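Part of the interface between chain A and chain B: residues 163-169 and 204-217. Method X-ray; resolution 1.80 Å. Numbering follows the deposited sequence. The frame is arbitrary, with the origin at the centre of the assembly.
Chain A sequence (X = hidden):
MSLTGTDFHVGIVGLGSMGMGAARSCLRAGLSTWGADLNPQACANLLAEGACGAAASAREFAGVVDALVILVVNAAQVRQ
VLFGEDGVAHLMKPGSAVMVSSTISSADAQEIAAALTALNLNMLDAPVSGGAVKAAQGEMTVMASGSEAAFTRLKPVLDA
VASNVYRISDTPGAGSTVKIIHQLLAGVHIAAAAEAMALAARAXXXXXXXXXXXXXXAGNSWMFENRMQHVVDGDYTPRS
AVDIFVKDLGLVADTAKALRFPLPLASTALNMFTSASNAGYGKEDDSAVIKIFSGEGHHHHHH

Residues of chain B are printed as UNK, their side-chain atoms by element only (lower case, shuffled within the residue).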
# COMPACT_ATOMS: atom_id res chain seq x y z
N SER A 163 0.35 11.04 -17.46
CA SER A 163 -1.11 10.98 -17.46
C SER A 163 -1.64 11.80 -16.28
O SER A 163 -2.81 12.19 -16.26
CB SER A 163 -1.60 9.53 -17.37
OG SER A 163 -1.09 8.88 -16.23
N ASN A 164 -0.78 12.07 -15.31
CA ASN A 164 -1.14 12.86 -14.14
C ASN A 164 -0.00 13.79 -13.75
O ASN A 164 1.04 13.34 -13.26
CB ASN A 164 -1.50 11.97 -12.95
CG ASN A 164 -2.77 11.18 -13.17
OD1 ASN A 164 -2.73 9.98 -13.44
ND2 ASN A 164 -3.91 11.84 -13.07
N VAL A 165 -0.20 15.08 -13.97
CA VAL A 165 0.80 16.08 -13.63
C VAL A 165 0.26 16.97 -12.53
O VAL A 165 -0.79 17.60 -12.69
CB VAL A 165 1.16 16.94 -14.85
CG1 VAL A 165 2.18 18.01 -14.46
CG2 VAL A 165 1.71 16.06 -15.97
N TYR A 166 0.97 17.02 -11.42
CA TYR A 166 0.58 17.85 -10.28
C TYR A 166 1.53 19.03 -10.17
O TYR A 166 2.71 18.86 -9.91
CB TYR A 166 0.60 17.01 -9.00
CG TYR A 166 -0.36 15.85 -9.04
CD1 TYR A 166 -1.73 16.04 -8.80
CD2 TYR A 166 0.07 14.57 -9.39
CE1 TYR A 166 -2.63 14.99 -8.92
CE2 TYR A 166 -0.83 13.51 -9.51
CZ TYR A 166 -2.18 13.73 -9.28
OH TYR A 166 -3.07 12.70 -9.43
N ARG A 167 1.00 20.23 -10.39
CA ARG A 167 1.79 21.45 -10.29
C ARG A 167 1.74 21.88 -8.84
O ARG A 167 0.75 22.45 -8.37
CB ARG A 167 1.20 22.54 -11.20
CG ARG A 167 1.18 22.14 -12.67
CD ARG A 167 0.54 23.19 -13.58
NE ARG A 167 1.26 24.46 -13.59
CZ ARG A 167 1.23 25.33 -14.59
NH1 ARG A 167 0.52 25.06 -15.68
NH2 ARG A 167 1.91 26.47 -14.51
N ILE A 168 2.82 21.58 -8.12
CA ILE A 168 2.94 21.87 -6.70
C ILE A 168 3.11 23.36 -6.41
O ILE A 168 2.43 23.91 -5.54
CB ILE A 168 4.12 21.09 -6.09
CG1 ILE A 168 4.08 19.63 -6.54
CG2 ILE A 168 4.08 21.18 -4.57
CD1 ILE A 168 2.78 18.90 -6.21
N SER A 169 4.03 24.00 -7.12
CA SER A 169 4.27 25.43 -6.94
C SER A 169 4.82 26.02 -8.22
O SER A 169 5.04 25.30 -9.20
CB SER A 169 5.24 25.69 -5.79
OG SER A 169 6.58 25.41 -6.16
N UNK B 204 4.81 21.95 4.80
CA UNK B 204 4.02 22.95 4.13
C UNK B 204 3.37 22.52 2.83
O UNK B 204 3.03 23.36 2.00
N UNK B 205 3.20 21.21 2.64
CA UNK B 205 2.57 20.70 1.43
C UNK B 205 1.08 20.48 1.72
O UNK B 205 0.73 19.83 2.70
c UNK B 205 5.08 20.46 -0.29
c UNK B 205 2.47 18.83 -0.26
c UNK B 205 3.17 19.33 1.00
c UNK B 205 4.68 19.46 0.79
N UNK B 206 0.19 21.03 0.87
CA UNK B 206 -1.25 20.84 1.10
C UNK B 206 -1.54 19.34 1.15
O UNK B 206 -1.08 18.59 0.29
c UNK B 206 -1.88 21.52 -0.11
c UNK B 206 -0.92 22.62 -0.42
c UNK B 206 0.42 21.92 -0.28
N UNK B 207 -2.30 18.90 2.15
CA UNK B 207 -2.61 17.48 2.30
C UNK B 207 -3.45 16.90 1.18
O UNK B 207 -3.27 15.73 0.81
c UNK B 207 -1.07 16.98 4.78
c UNK B 207 -3.29 17.23 3.65
c UNK B 207 -2.46 17.58 4.89
c UNK B 207 -3.16 17.06 6.14
N UNK B 208 -4.37 17.69 0.62
CA UNK B 208 -5.20 17.18 -0.46
C UNK B 208 -4.30 16.91 -1.67
O UNK B 208 -4.47 15.90 -2.36
o UNK B 208 -4.78 20.00 -0.80
c UNK B 208 -5.85 19.54 -1.24
o UNK B 208 -6.57 20.16 -2.05
c UNK B 208 -6.34 18.17 -0.78
N UNK B 209 -3.33 17.78 -1.90
CA UNK B 209 -2.39 17.63 -3.00
C UNK B 209 -1.50 16.40 -2.76
O UNK B 209 -1.26 15.60 -3.66
c UNK B 209 -0.44 18.63 -4.23
c UNK B 209 -2.32 20.09 -3.48
c UNK B 209 -1.48 18.87 -3.15
N UNK B 210 -1.01 16.27 -1.53
CA UNK B 210 -0.16 15.14 -1.19
C UNK B 210 -0.94 13.84 -1.38
O UNK B 210 -0.41 12.85 -1.88
se UNK B 210 3.17 14.77 -0.36
c UNK B 210 1.52 14.31 0.58
c UNK B 210 0.35 15.24 0.25
c UNK B 210 3.62 13.05 -1.14
N UNK B 211 -2.22 13.86 -1.00
CA UNK B 211 -3.08 12.69 -1.13
C UNK B 211 -3.23 12.27 -2.59
O UNK B 211 -3.07 11.10 -2.93
c UNK B 211 -4.46 12.98 -0.54
c UNK B 211 -5.41 10.80 0.32
c UNK B 211 -6.29 9.72 0.23
c UNK B 211 -6.32 11.71 -1.70
o UNK B 211 -8.06 8.61 -0.91
c UNK B 211 -7.18 9.66 -0.83
c UNK B 211 -7.19 10.64 -1.80
c UNK B 211 -5.41 11.81 -0.64
N UNK B 212 -3.55 13.23 -3.46
CA UNK B 212 -3.72 12.93 -4.88
C UNK B 212 -2.46 12.34 -5.50
O UNK B 212 -2.53 11.40 -6.28
c UNK B 212 -4.13 14.18 -5.66
c UNK B 212 -5.51 14.67 -5.29
o UNK B 212 -5.75 15.90 -5.34
o UNK B 212 -6.38 13.83 -4.95
N UNK B 213 -1.30 12.91 -5.16
CA UNK B 213 -0.04 12.42 -5.71
C UNK B 213 0.20 10.97 -5.30
O UNK B 213 0.41 10.10 -6.14
c UNK B 213 2.48 12.58 -5.56
c UNK B 213 1.10 14.65 -5.85
c UNK B 213 1.15 13.27 -5.22
N UNK B 214 0.16 10.70 -3.99
CA UNK B 214 0.40 9.35 -3.51
C UNK B 214 -0.56 8.33 -4.11
O UNK B 214 -0.13 7.27 -4.57
c UNK B 214 1.43 10.09 -1.34
c UNK B 214 0.31 9.27 -1.98
c UNK B 214 0.41 7.81 -1.54
N UNK B 215 -1.85 8.65 -4.14
CA UNK B 215 -2.82 7.71 -4.68
C UNK B 215 -2.71 7.50 -6.19
O UNK B 215 -3.50 6.76 -6.78
o UNK B 215 -4.55 9.43 -4.77
c UNK B 215 -4.45 8.05 -2.79
c UNK B 215 -4.26 8.11 -4.30
N UNK B 216 -1.72 8.13 -6.80
CA UNK B 216 -1.47 7.98 -8.23
C UNK B 216 -0.00 7.65 -8.46
O UNK B 216 0.51 7.78 -9.57
c UNK B 216 -4.23 9.18 -10.01
c UNK B 216 -1.84 9.25 -9.00
c UNK B 216 -3.31 9.50 -9.06
n UNK B 216 -4.02 10.08 -8.03
c UNK B 216 -5.30 10.11 -8.34
n UNK B 216 -5.46 9.57 -9.53
N UNK B 217 0.67 7.21 -7.40
CA UNK B 217 2.08 6.88 -7.47
C UNK B 217 2.40 5.51 -6.87
O UNK B 217 1.51 4.81 -6.38
c UNK B 217 2.90 7.96 -6.78

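Position 204 has no side-chain atoms, and its phi is positive, at 86°. A CB here would be jammed against the carbonyl O of the residue before. It is Gly B204, which closes a Schellman motif at the end of a helix.

Position 205 has four carbons, forked at the first, with one arm two carbons long. That is Ile B205. Its CD1 lies 4.5 Å from CG2 of Ile A168, a loose apolar contact.

Position 206 has three carbons closing a ring onto the backbone N. This is Pro B206, at the N-cap position.

Position 207 has four carbons, forked at the second, and touches nothing on chain A. It is Leu B207.

Position 208 has two carbons, the second carrying two oxygens. The short acid is Asp B208. Its OD1 accepts a weak hydrogen bond from N of position 209, 2.9 Å away.

Position 209 has one carbon carrying two more, and packs against Ile A168. It is Val B209. Its CG1 lies 3.8 Å from CD1 of Ile A168.

Position 210 is an unbranched chain of two carbons, a selenium and a carbon. It is selenomethionine, Met B210. Its CB points away from chain A, and the residue is buried.

Position 211 has one carbon and then a six-carbon ring bearing an oxygen. It is Tyr B211, out of reach of chain A and hydrogen-bonded through OH elsewhere in the structure.

Position 212 has two carbons, the second carrying two oxygens. It is Asp B212. Its CB points toward chain A and lies 3.7 Å from CE1 of Tyr A166.

Position 213 again has one carbon carrying two. It is Val B213. CG2 sits 3.7 Å from CD2 of Tyr A166 and makes an off-centre CH-pi contact, 4.1 Å from the ring centroid. CA of Val B213 lies over one face of that ring.

Position 214 has the same three-carbon fork, but its CB points away. It is Val B214, buried.

Position 215 has one carbon carrying an oxygen and a carbon. It is Thr B215, with no contact to chain A.

Position 216 has one carbon and then a five-membered ring of three carbons and two nitrogens. It is His B216. ND1 donates to O of Asp B212 at 2.7 Å, which ties the ring back to the helix. OH of Tyr A166 lies over one face of the ring, 3.1 Å from ND1. CD2 is 3.8 Å from OD1 of Asn A164.

Position 217 has a single carbon and does not reach chain A. It is Ala B217.

The strand and helix run nearly antiparallel, at 155°. Asn A164, Tyr A166 and Ile A168 therefore meet His B216, Val B213 and Val B209 in turn. Tyr A166 is the centre: its ring rests on the helix, and its hydroxyl reaches the histidine. Ile A168 adds an apolar patch. Apolar packing of Tyr A166 on Val B213 and of Ile A168 on Val B209 is the settled part of the contact.

Chain B (204-217) GIPLDVMYDVVTHA
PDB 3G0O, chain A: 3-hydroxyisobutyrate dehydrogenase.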